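Local coordinates for extracellular ligand-binding receptor (Desulfohalobium retbaense DSM 5692, PDB 5ERE), which probably works as an extracytoplasmic sensor, binding ketoleucine in a periplasmic-binding-protein module and cytosine in a tandem PAS-like module, with a calcium ion also bound, at residues L227-P232 and I309-T314; F126-V131 and A176-A181; F478-D483 and R516-Q521. One frame throughout, in Å; residues are numbered along the deposited sequence.

Contact 1: L227-P232 and I309-T314; sequences LVYTYP and IFKKVT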
loop_
_atom_site.group_PDB
_atom_site.type_symbol
_atom_site.label_atom_id
_atom_site.label_comp_id
_atom_site.label_asym_id
_atom_site.label_seq_id
_atom_site.Cartn_x
_atom_site.Cartn_y
_atom_site.Cartn_z
ATOM N N LEU A 227 17.216 7.891 -8.603
ATOM C CA LEU A 227 16.688 7.739 -7.257
ATOM C C LEU A 227 15.193 7.404 -7.293
ATOM O O LEU A 227 14.448 8.071 -7.980
ATOM C CB LEU A 227 16.915 9.026 -6.466
ATOM C CG LEU A 227 16.529 8.988 -4.985
ATOM C CD1 LEU A 227 17.347 10.023 -4.267
ATOM C CD2 LEU A 227 15.045 9.239 -4.729
ATOM N N VAL A 228 14.776 6.364 -6.578
ATOM C CA VAL A 228 13.375 5.923 -6.588
ATOM C C VAL A 228 12.737 6.328 -5.270
ATOM O O VAL A 228 13.358 6.203 -4.242
ATOM C CB VAL A 228 13.269 4.391 -6.810
ATOM C CG1 VAL A 228 11.816 3.892 -6.726
ATOM C CG2 VAL A 228 13.862 4.011 -8.172
ATOM N N TYR A 229 11.509 6.835 -5.279
ATOM C CA TYR A 229 10.861 7.170 -4.006
ATOM C C TYR A 229 9.346 6.992 -4.053
ATOM O O TYR A 229 8.735 6.974 -5.127
ATOM C CB TYR A 229 11.198 8.609 -3.596
ATOM C CG TYR A 229 10.757 9.620 -4.606
ATOM C CD1 TYR A 229 11.493 9.824 -5.760
ATOM C CD2 TYR A 229 9.577 10.380 -4.423
ATOM C CE1 TYR A 229 11.097 10.735 -6.710
ATOM C CE2 TYR A 229 9.187 11.290 -5.355
ATOM C CZ TYR A 229 9.944 11.472 -6.507
ATOM O OH TYR A 229 9.556 12.382 -7.456
ATOM N N THR A 230 8.751 6.819 -2.877
ATOM C CA THR A 230 7.302 6.760 -2.775
ATOM C C THR A 230 6.736 8.163 -2.667
ATOM O O THR A 230 7.359 9.056 -2.090
ATOM C CB THR A 230 6.854 5.923 -1.601
ATOM O OG1 THR A 230 7.647 6.202 -0.449
ATOM C CG2 THR A 230 6.955 4.468 -1.942
ATOM N N TYR A 231 5.557 8.366 -3.260
ATOM C CA TYR A 231 4.990 9.697 -3.362
ATOM C C TYR A 231 3.451 9.628 -3.608
ATOM O O TYR A 231 2.983 8.740 -4.320
ATOM C CB TYR A 231 5.667 10.463 -4.487
ATOM C CG TYR A 231 5.432 11.934 -4.423
ATOM C CD1 TYR A 231 6.144 12.717 -3.543
ATOM C CD2 TYR A 231 4.495 12.538 -5.249
ATOM C CE1 TYR A 231 5.916 14.066 -3.462
ATOM C CE2 TYR A 231 4.258 13.888 -5.187
ATOM C CZ TYR A 231 4.959 14.645 -4.299
ATOM O OH TYR A 231 4.717 15.980 -4.245
ATOM N N PRO A 232 2.680 10.547 -3.010
ATOM C CA PRO A 232 1.223 10.621 -3.338
ATOM C C PRO A 232 0.930 10.733 -4.813
ATOM O O PRO A 232 1.619 11.456 -5.514
ATOM C CB PRO A 232 0.754 11.878 -2.619
ATOM C CG PRO A 232 1.774 12.107 -1.537
ATOM C CD PRO A 232 3.087 11.616 -2.089
ATOM N N ILE A 309 2.367 6.235 -5.325
ATOM C CA ILE A 309 3.040 5.540 -6.404
ATOM C C ILE A 309 4.548 5.634 -6.203
ATOM O O ILE A 309 5.047 6.422 -5.385
ATOM C CB ILE A 309 2.741 6.103 -7.784
ATOM C CG1 ILE A 309 2.936 7.629 -7.786
ATOM C CG2 ILE A 309 1.356 5.723 -8.180
ATOM C CD1 ILE A 309 3.097 8.256 -9.165
ATOM N N PHE A 310 5.242 4.840 -6.987
ATOM C CA PHE A 310 6.675 5.036 -7.166
ATOM C C PHE A 310 6.998 6.081 -8.209
ATOM O O PHE A 310 6.396 6.124 -9.291
ATOM C CB PHE A 310 7.323 3.718 -7.521
ATOM C CG PHE A 310 7.452 2.809 -6.355
ATOM C CD1 PHE A 310 8.455 3.007 -5.433
ATOM C CD2 PHE A 310 6.563 1.765 -6.167
ATOM C CE1 PHE A 310 8.582 2.163 -4.330
ATOM C CE2 PHE A 310 6.684 0.918 -5.075
ATOM C CZ PHE A 310 7.693 1.129 -4.154
ATOM N N LYS A 311 7.918 6.958 -7.827
ATOM C CA LYS A 311 8.458 7.960 -8.706
ATOM C C LYS A 311 9.968 7.850 -8.755
ATOM O O LYS A 311 10.586 7.165 -7.931
ATOM C CB LYS A 311 8.028 9.348 -8.250
ATOM C CG LYS A 311 6.558 9.545 -8.433
ATOM C CD LYS A 311 6.112 10.957 -8.153
ATOM C CE LYS A 311 6.223 11.887 -9.372
ATOM N NZ LYS A 311 5.785 13.249 -8.979
ATOM N N LYS A 312 10.569 8.492 -9.741
ATOM C CA LYS A 312 12.016 8.526 -9.782
ATOM C C LYS A 312 12.527 9.840 -10.329
ATOM O O LYS A 312 11.854 10.535 -11.070
ATOM C CB LYS A 312 12.552 7.364 -10.600
ATOM C CG LYS A 312 12.428 7.532 -12.087
ATOM C CD LYS A 312 12.807 6.246 -12.801
ATOM C CE LYS A 312 14.253 5.783 -12.580
ATOM N NZ LYS A 312 14.316 4.286 -12.564
ATOM N N VAL A 313 13.726 10.190 -9.907
ATOM C CA VAL A 313 14.412 11.361 -10.417
ATOM C C VAL A 313 15.033 11.015 -11.780
ATOM O O VAL A 313 15.741 10.009 -11.896
ATOM C CB VAL A 313 15.491 11.816 -9.414
ATOM C CG1 VAL A 313 16.219 13.073 -9.882
ATOM C CG2 VAL A 313 14.855 12.034 -8.059
ATOM N N THR A 314 14.740 11.820 -12.803
ATOM C CA THR A 314 15.423 11.726 -14.112
ATOM C C THR A 314 15.997 13.085 -14.518
ATOM O O THR A 314 15.645 14.113 -13.923
ATOM C CB THR A 314 14.498 11.240 -15.251
ATOM O OG1 THR A 314 13.748 12.346 -15.792
ATOM C CG2 THR A 314 13.576 10.164 -14.757
#
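Tyr-229 holds CG between its backbone N and carbonyl carbon (chi1 60°), while Lys-311 across from it has CG anti to the carbonyl carbon (chi1 -68°); these turns set the two CG atoms, and beyond them the tyrosine ring presents a face to the root of the lysine. CB of Lys-311 sits over that face, displaced toward the rim, 3.8 Å from the centroid of the Tyr-229 ring, a CH-pi contact, and 3.3 Å from Tyr-229 CZ. Farther out, Lys-311 CD packs obliquely against Tyr-231, 3.7 Å from Tyr-231 CD2, so the aliphatic chain touches both tyrosines in turn. On the other side of the sheet, Phe-310 receives Val-228 CG1 at its CD1 (3.7 Å) and has Thr-230 alongside, with Thr-230 CG2 near Phe-310 CE1.

The two strands run antiparallel, with a marked twist, their directions 133° apart. Tyr-229 and Lys-311 form a hydrogen-bonded pair: Lys-311 N reaches Tyr-229 O at 2.8 Å in a nearly straight bond, and Tyr-229 N returns one to Lys-311 O. Tyr-231 and Ile-309 make the next such pair, and Val-313 N bonds to Leu-227 O. Leu-119 of helix 112-123 covers the Thr-230 and Phe-310 side.

Both Tyr-229 OH and Lys-311 NZ hydrogen-bond to OE1 of Gln-213, so one amide oxygen ties together the polar ends of the cross-strand pair. Lys-311 is buried, and the dipole of this shared carbonyl would probably help offset the cost of enclosing its ammonium group.

Contact 2: F126-V131 and A176-A181; sequences FERIAV and ARDSEA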
loop_
_atom_site.group_PDB
_atom_site.type_symbol
_atom_site.label_atom_id
_atom_site.label_comp_id
_atom_site.label_asym_id
_atom_site.label_seq_id
_atom_site.Cartn_x
_atom_site.Cartn_y
_atom_site.Cartn_z
ATOM N N PHE A 126 16.504 -6.055 -2.588
ATOM C CA PHE A 126 17.827 -5.611 -2.168
ATOM C C PHE A 126 18.209 -6.337 -0.889
ATOM O O PHE A 126 17.486 -6.254 0.106
ATOM C CB PHE A 126 17.856 -4.103 -1.942
ATOM C CG PHE A 126 17.575 -3.295 -3.175
ATOM C CD1 PHE A 126 16.264 -2.998 -3.556
ATOM C CD2 PHE A 126 18.614 -2.824 -3.951
ATOM C CE1 PHE A 126 16.022 -2.254 -4.684
ATOM C CE2 PHE A 126 18.371 -2.080 -5.080
ATOM C CZ PHE A 126 17.069 -1.787 -5.446
ATOM N N GLU A 127 19.333 -7.050 -0.918
ATOM C CA GLU A 127 19.745 -7.834 0.243
ATOM C C GLU A 127 20.522 -6.984 1.243
ATOM O O GLU A 127 20.508 -7.293 2.433
ATOM C CB GLU A 127 20.578 -9.057 -0.178
ATOM C CG GLU A 127 19.785 -10.103 -0.967
ATOM C CD GLU A 127 18.535 -10.585 -0.242
ATOM O OE1 GLU A 127 18.659 -11.239 0.818
ATOM O OE2 GLU A 127 17.415 -10.297 -0.726
ATOM N N ARG A 128 21.166 -5.913 0.774
ATOM C CA ARG A 128 21.907 -5.012 1.670
ATOM C C ARG A 128 21.320 -3.589 1.656
ATOM O O ARG A 128 21.482 -2.856 0.675
ATOM C CB ARG A 128 23.401 -4.950 1.294
ATOM C CG ARG A 128 24.106 -6.296 1.149
ATOM C CD ARG A 128 25.521 -6.247 1.729
ATOM N NE ARG A 128 25.484 -6.532 3.157
ATOM C CZ ARG A 128 26.464 -6.277 4.008
ATOM N NH1 ARG A 128 27.590 -5.718 3.588
ATOM N NH2 ARG A 128 26.309 -6.579 5.288
ATOM N N ILE A 129 20.713 -3.187 2.772
ATOM C CA ILE A 129 20.004 -1.894 2.871
ATOM C C ILE A 129 20.563 -0.950 3.930
ATOM O O ILE A 129 20.503 -1.251 5.118
ATOM C CB ILE A 129 18.493 -2.099 3.209
ATOM C CG1 ILE A 129 17.756 -2.791 2.065
ATOM C CG2 ILE A 129 17.804 -0.745 3.532
ATOM C CD1 ILE A 129 16.363 -3.364 2.470
ATOM N N ALA A 130 21.037 0.223 3.516
ATOM C CA ALA A 130 21.436 1.247 4.487
ATOM C C ALA A 130 20.374 2.355 4.576
ATOM O O ALA A 130 19.744 2.709 3.570
ATOM C CB ALA A 130 22.795 1.837 4.121
ATOM N N VAL A 131 20.173 2.867 5.792
ATOM C CA VAL A 131 19.317 4.018 6.032
ATOM C C VAL A 131 20.113 5.158 6.661
ATOM O O VAL A 131 20.794 4.969 7.662
ATOM C CB VAL A 131 18.134 3.670 6.966
ATOM C CG1 VAL A 131 17.027 4.809 6.959
ATOM C CG2 VAL A 131 17.541 2.360 6.573
ATOM N N ALA A 176 31.189 1.349 4.427
ATOM C CA ALA A 176 31.869 0.175 4.963
ATOM C C ALA A 176 30.927 -1.012 5.144
ATOM O O ALA A 176 31.349 -2.059 5.636
ATOM C CB ALA A 176 32.539 0.513 6.290
ATOM N N ARG A 177 29.660 -0.863 4.758
ATOM C CA ARG A 177 28.754 -2.007 4.812
ATOM C C ARG A 177 28.296 -2.404 3.427
ATOM O O ARG A 177 27.432 -3.279 3.291
ATOM C CB ARG A 177 27.556 -1.718 5.696
ATOM C CG ARG A 177 27.898 -1.101 7.026
ATOM C CD ARG A 177 28.006 -2.125 8.128
ATOM N NE ARG A 177 28.027 -1.436 9.420
ATOM C CZ ARG A 177 29.099 -1.272 10.196
ATOM N NH1 ARG A 177 30.283 -1.776 9.855
ATOM N NH2 ARG A 177 28.977 -0.609 11.339
ATOM N N ASP A 178 28.868 -1.753 2.413
ATOM C CA ASP A 178 28.654 -2.141 1.013
ATOM C C ASP A 178 27.175 -2.346 0.709
ATOM O O ASP A 178 26.759 -3.419 0.263
ATOM C CB ASP A 178 29.440 -3.416 0.704
ATOM C CG ASP A 178 30.870 -3.336 1.207
ATOM O OD1 ASP A 178 31.674 -2.635 0.560
ATOM O OD2 ASP A 178 31.180 -3.942 2.259
ATOM N N SER A 179 26.383 -1.317 0.986
ATOM C CA SER A 179 24.947 -1.449 0.868
ATOM C C SER A 179 24.562 -1.500 -0.600
ATOM O O SER A 179 25.266 -0.984 -1.470
ATOM C CB SER A 179 24.231 -0.296 1.582
ATOM O OG SER A 179 24.510 0.950 0.967
ATOM N N GLU A 180 23.436 -2.144 -0.851
ATOM C CA GLU A 180 22.852 -2.266 -2.171
ATOM C C GLU A 180 21.865 -1.111 -2.434
ATOM O O GLU A 180 21.755 -0.588 -3.548
ATOM C CB GLU A 180 22.145 -3.613 -2.264
ATOM C CG GLU A 180 22.468 -4.444 -3.473
ATOM C CD GLU A 180 21.944 -5.854 -3.317
ATOM O OE1 GLU A 180 20.865 -6.161 -3.875
ATOM O OE2 GLU A 180 22.613 -6.648 -2.618
ATOM N N ALA A 181 21.136 -0.724 -1.399
ATOM C CA ALA A 181 20.268 0.440 -1.507
ATOM C C ALA A 181 20.476 1.329 -0.294
ATOM O O ALA A 181 20.560 0.846 0.840
ATOM C CB ALA A 181 18.816 0.016 -1.651
#
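The Phe-126 ring carries the methyl of Ala-181 over one face, CB standing 4.0 Å from the ring centroid in a CH-pi contact, while Glu-180 CB lies at the ring edge, in its plane. Phe-126 CG is anti to the carbonyl carbon (chi1 -63°), which puts that atom 3.9 Å from Ala-181 CB. Tyr-122 meets the same phenylalanine with its ring inclined by about 55°. The other flat group, the guanidinium of Arg-128, approaches the backbone of the 176-181 loop obliquely. Arg-128 CD packs 3.4 Å from Asp-178 O, and NH1 comes close to Arg-177 O at an angle too poor for a hydrogen bond. The Asp-178 carboxylate is near but beyond salt-bridge range, OD2 being 4.2 Å from Arg-128 NH1. An alanine here, without the guanidinium, would probably leave the carbonyls of Arg-177 and Asp-178 less covered and the Asp-178 carboxylate without its nearby positive charge.

The backbone oxygen of Arg-128 is gripped twice, by Glu-180 N at 2.6 Å and by Ala-181 N at 3.0 Å. Glu-180 reaches back with OE1 to Glu-127 N in a weak bond of 3.4 Å. Two residues past Arg-128, Ala-130 N donates to Ala-181 O at 2.8 Å, and Ala-130 CB touches Ser-179 CB.

Ile-129 and Ala-181 form the parallel bridge at which strands 129-134 and 181-185 begin to pair. Neighbouring parallel strands linked through intervening helices are typical of the alpha/beta lobes of periplasmic binding proteins.

Contact 3: F478-D483 and R516-Q521; sequences FVLQRD and RKMVSQ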
loop_
_atom_site.group_PDB
_atom_site.type_symbol
_atom_site.label_atom_id
_atom_site.label_comp_id
_atom_site.label_asym_id
_atom_site.label_seq_id
_atom_site.Cartn_x
_atom_site.Cartn_y
_atom_site.Cartn_z
ATOM N N PHE A 478 -7.310 -8.054 -11.760
ATOM C CA PHE A 478 -8.432 -8.970 -11.811
ATOM C C PHE A 478 -7.979 -10.299 -12.406
ATOM O O PHE A 478 -6.870 -10.416 -12.914
ATOM C CB PHE A 478 -9.633 -8.359 -12.573
ATOM C CG PHE A 478 -9.343 -7.966 -14.000
ATOM C CD1 PHE A 478 -8.800 -6.736 -14.281
ATOM C CD2 PHE A 478 -9.637 -8.835 -15.049
ATOM C CE1 PHE A 478 -8.549 -6.354 -15.619
ATOM C CE2 PHE A 478 -9.393 -8.456 -16.390
ATOM C CZ PHE A 478 -8.855 -7.221 -16.660
ATOM N N VAL A 479 -8.826 -11.315 -12.244
ATOM C CA VAL A 479 -8.566 -12.657 -12.715
ATOM C C VAL A 479 -9.658 -13.132 -13.638
ATOM O O VAL A 479 -10.835 -13.090 -13.318
ATOM C CB VAL A 479 -8.429 -13.643 -11.556
ATOM C CG1 VAL A 479 -8.076 -15.031 -12.076
ATOM C CG2 VAL A 479 -7.365 -13.154 -10.616
ATOM N N LEU A 480 -9.234 -13.582 -14.809
ATOM C CA LEU A 480 -10.149 -14.082 -15.822
ATOM C C LEU A 480 -9.917 -15.557 -16.058
ATOM O O LEU A 480 -8.771 -16.039 -16.083
ATOM C CB LEU A 480 -9.951 -13.344 -17.152
ATOM C CG LEU A 480 -11.024 -12.420 -17.693
ATOM C CD1 LEU A 480 -11.430 -11.406 -16.637
ATOM C CD2 LEU A 480 -10.483 -11.715 -18.961
ATOM N N GLN A 481 -11.008 -16.277 -16.269
ATOM C CA GLN A 481 -10.973 -17.643 -16.765
ATOM C C GLN A 481 -10.651 -17.700 -18.253
ATOM O O GLN A 481 -10.871 -16.736 -18.953
ATOM C CB GLN A 481 -12.308 -18.289 -16.546
ATOM C CG GLN A 481 -12.224 -19.722 -16.267
ATOM C CD GLN A 481 -13.399 -20.155 -15.459
ATOM O OE1 GLN A 481 -13.231 -20.732 -14.401
ATOM N NE2 GLN A 481 -14.604 -19.860 -15.946
ATOM N N ARG A 482 -10.172 -18.838 -18.737
ATOM C CA ARG A 482 -9.799 -18.938 -20.161
ATOM C C ARG A 482 -10.959 -18.564 -21.090
ATOM O O ARG A 482 -10.772 -17.781 -22.019
ATOM C CB ARG A 482 -9.314 -20.339 -20.480
ATOM C CG ARG A 482 -8.112 -20.390 -21.382
ATOM C CD ARG A 482 -8.535 -20.465 -22.779
ATOM N NE ARG A 482 -7.417 -20.573 -23.707
ATOM C CZ ARG A 482 -7.564 -20.463 -25.025
ATOM N NH1 ARG A 482 -8.771 -20.211 -25.534
ATOM N NH2 ARG A 482 -6.514 -20.574 -25.833
ATOM N N ASP A 483 -12.153 -19.096 -20.818
ATOM C CA ASP A 483 -13.369 -18.729 -21.558
ATOM C C ASP A 483 -13.810 -17.274 -21.395
ATOM O O ASP A 483 -14.925 -16.943 -21.770
ATOM C CB ASP A 483 -14.555 -19.646 -21.143
ATOM C CG ASP A 483 -14.980 -19.481 -19.677
ATOM O OD1 ASP A 483 -14.579 -18.504 -19.012
ATOM O OD2 ASP A 483 -15.751 -20.335 -19.185
ATOM N N ARG A 516 -10.538 -10.143 -26.147
ATOM C CA ARG A 516 -10.338 -11.236 -27.099
ATOM C C ARG A 516 -8.904 -11.746 -27.044
ATOM O O ARG A 516 -8.666 -12.950 -27.042
ATOM C CB ARG A 516 -10.673 -10.793 -28.533
ATOM N N LYS A 517 -7.951 -10.825 -27.004
ATOM C CA LYS A 517 -6.540 -11.198 -26.968
ATOM C C LYS A 517 -6.169 -11.916 -25.657
ATOM O O LYS A 517 -5.303 -12.794 -25.638
ATOM C CB LYS A 517 -5.666 -9.956 -27.150
HETATM N N MSE A 518 -6.826 -11.541 -24.562
HETATM C CA MSE A 518 -6.532 -12.136 -23.255
HETATM C C MSE A 518 -6.927 -13.604 -23.217
HETATM O O MSE A 518 -6.276 -14.399 -22.562
HETATM C CB MSE A 518 -7.248 -11.395 -22.135
HETATM C CG MSE A 518 -6.546 -10.146 -21.680
HETATM SE SE MSE A 518 -7.336 -9.394 -20.045
HETATM C CE MSE A 518 -7.217 -10.950 -18.848
ATOM N N VAL A 519 -7.993 -13.962 -23.920
ATOM C CA VAL A 519 -8.376 -15.364 -24.036
ATOM C C VAL A 519 -7.253 -16.235 -24.597
ATOM O O VAL A 519 -6.937 -17.277 -24.031
ATOM C CB VAL A 519 -9.620 -15.519 -24.926
ATOM C CG1 VAL A 519 -9.827 -16.960 -25.344
ATOM C CG2 VAL A 519 -10.823 -15.036 -24.178
ATOM N N SER A 520 -6.645 -15.804 -25.700
ATOM C CA SER A 520 -5.785 -16.689 -26.471
ATOM C C SER A 520 -4.304 -16.583 -26.146
ATOM O O SER A 520 -3.545 -17.476 -26.505
ATOM C CB SER A 520 -5.987 -16.411 -27.953
ATOM O OG SER A 520 -5.958 -15.017 -28.192
ATOM N N GLN A 521 -3.885 -15.504 -25.487
ATOM C CA GLN A 521 -2.464 -15.328 -25.145
ATOM C C GLN A 521 -2.229 -15.391 -23.624
ATOM O O GLN A 521 -3.015 -14.854 -22.837
ATOM C CB GLN A 521 -1.940 -14.002 -25.717
#
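The strand through Phe-478 and Leu-480, and the chain that follows it, run past the short helix 515-520, the backbones coming nearest where Arg-482 CA stands 5.5 Å from Val-519 CA. This is strand-against-helix packing on an antiparallel sheet, in the C-terminal half of this probable tandem PAS sensor. Selenomethionine Met-518 carries the apolar part. Its chain bends at the last torsion (chi3 56°), and its CE lies close to Leu-480 CD2 (3.4 Å), a tight carbon pair, with the two side chains crossing at about a right angle. The same methyl is 4.1 Å from Phe-478 CE2, and Met-518 SE lies 5.3 Å from the centroid of the Phe-478 ring, an oblique Met-aromatic contact. Trp-545 of strand 541-550 also touches Met-518.

At the more exposed end, Arg-482 crosses Val-519, its NH1 3.4 Å from Val-519 CG1. Arg-556 of strand 553-561 hydrogen-bonds to the carbonyls of both Met-518 and Val-519, tying the helix end to the sheet. Arg-482, by contrast, makes no hydrogen bond to the helix: Val-519 O sits over the centre of its guanidinium face, 3.3 Å above the plane.

From the N terminus, contact 2 comes first, closing a loop of 44 residues between 126-131 and 176-181 that takes in strand 154-160 and its flanking helices. Contact 1 follows, its 76 intervening residues including helices 239-248, 254-271 and 277-284 before the chain returns to the same sheet. Contact 3 closes the shortest loop, 32 residues between 478-483 and 516-521, partly unmodelled. The three are in series, with none nested or crossing. Contacts 1 and 2 join different strands of one mixed sheet, their centres 19 Å apart, whereas contact 3 ties a helix to a separate antiparallel sheet, about 32 Å from contact 1 between centres.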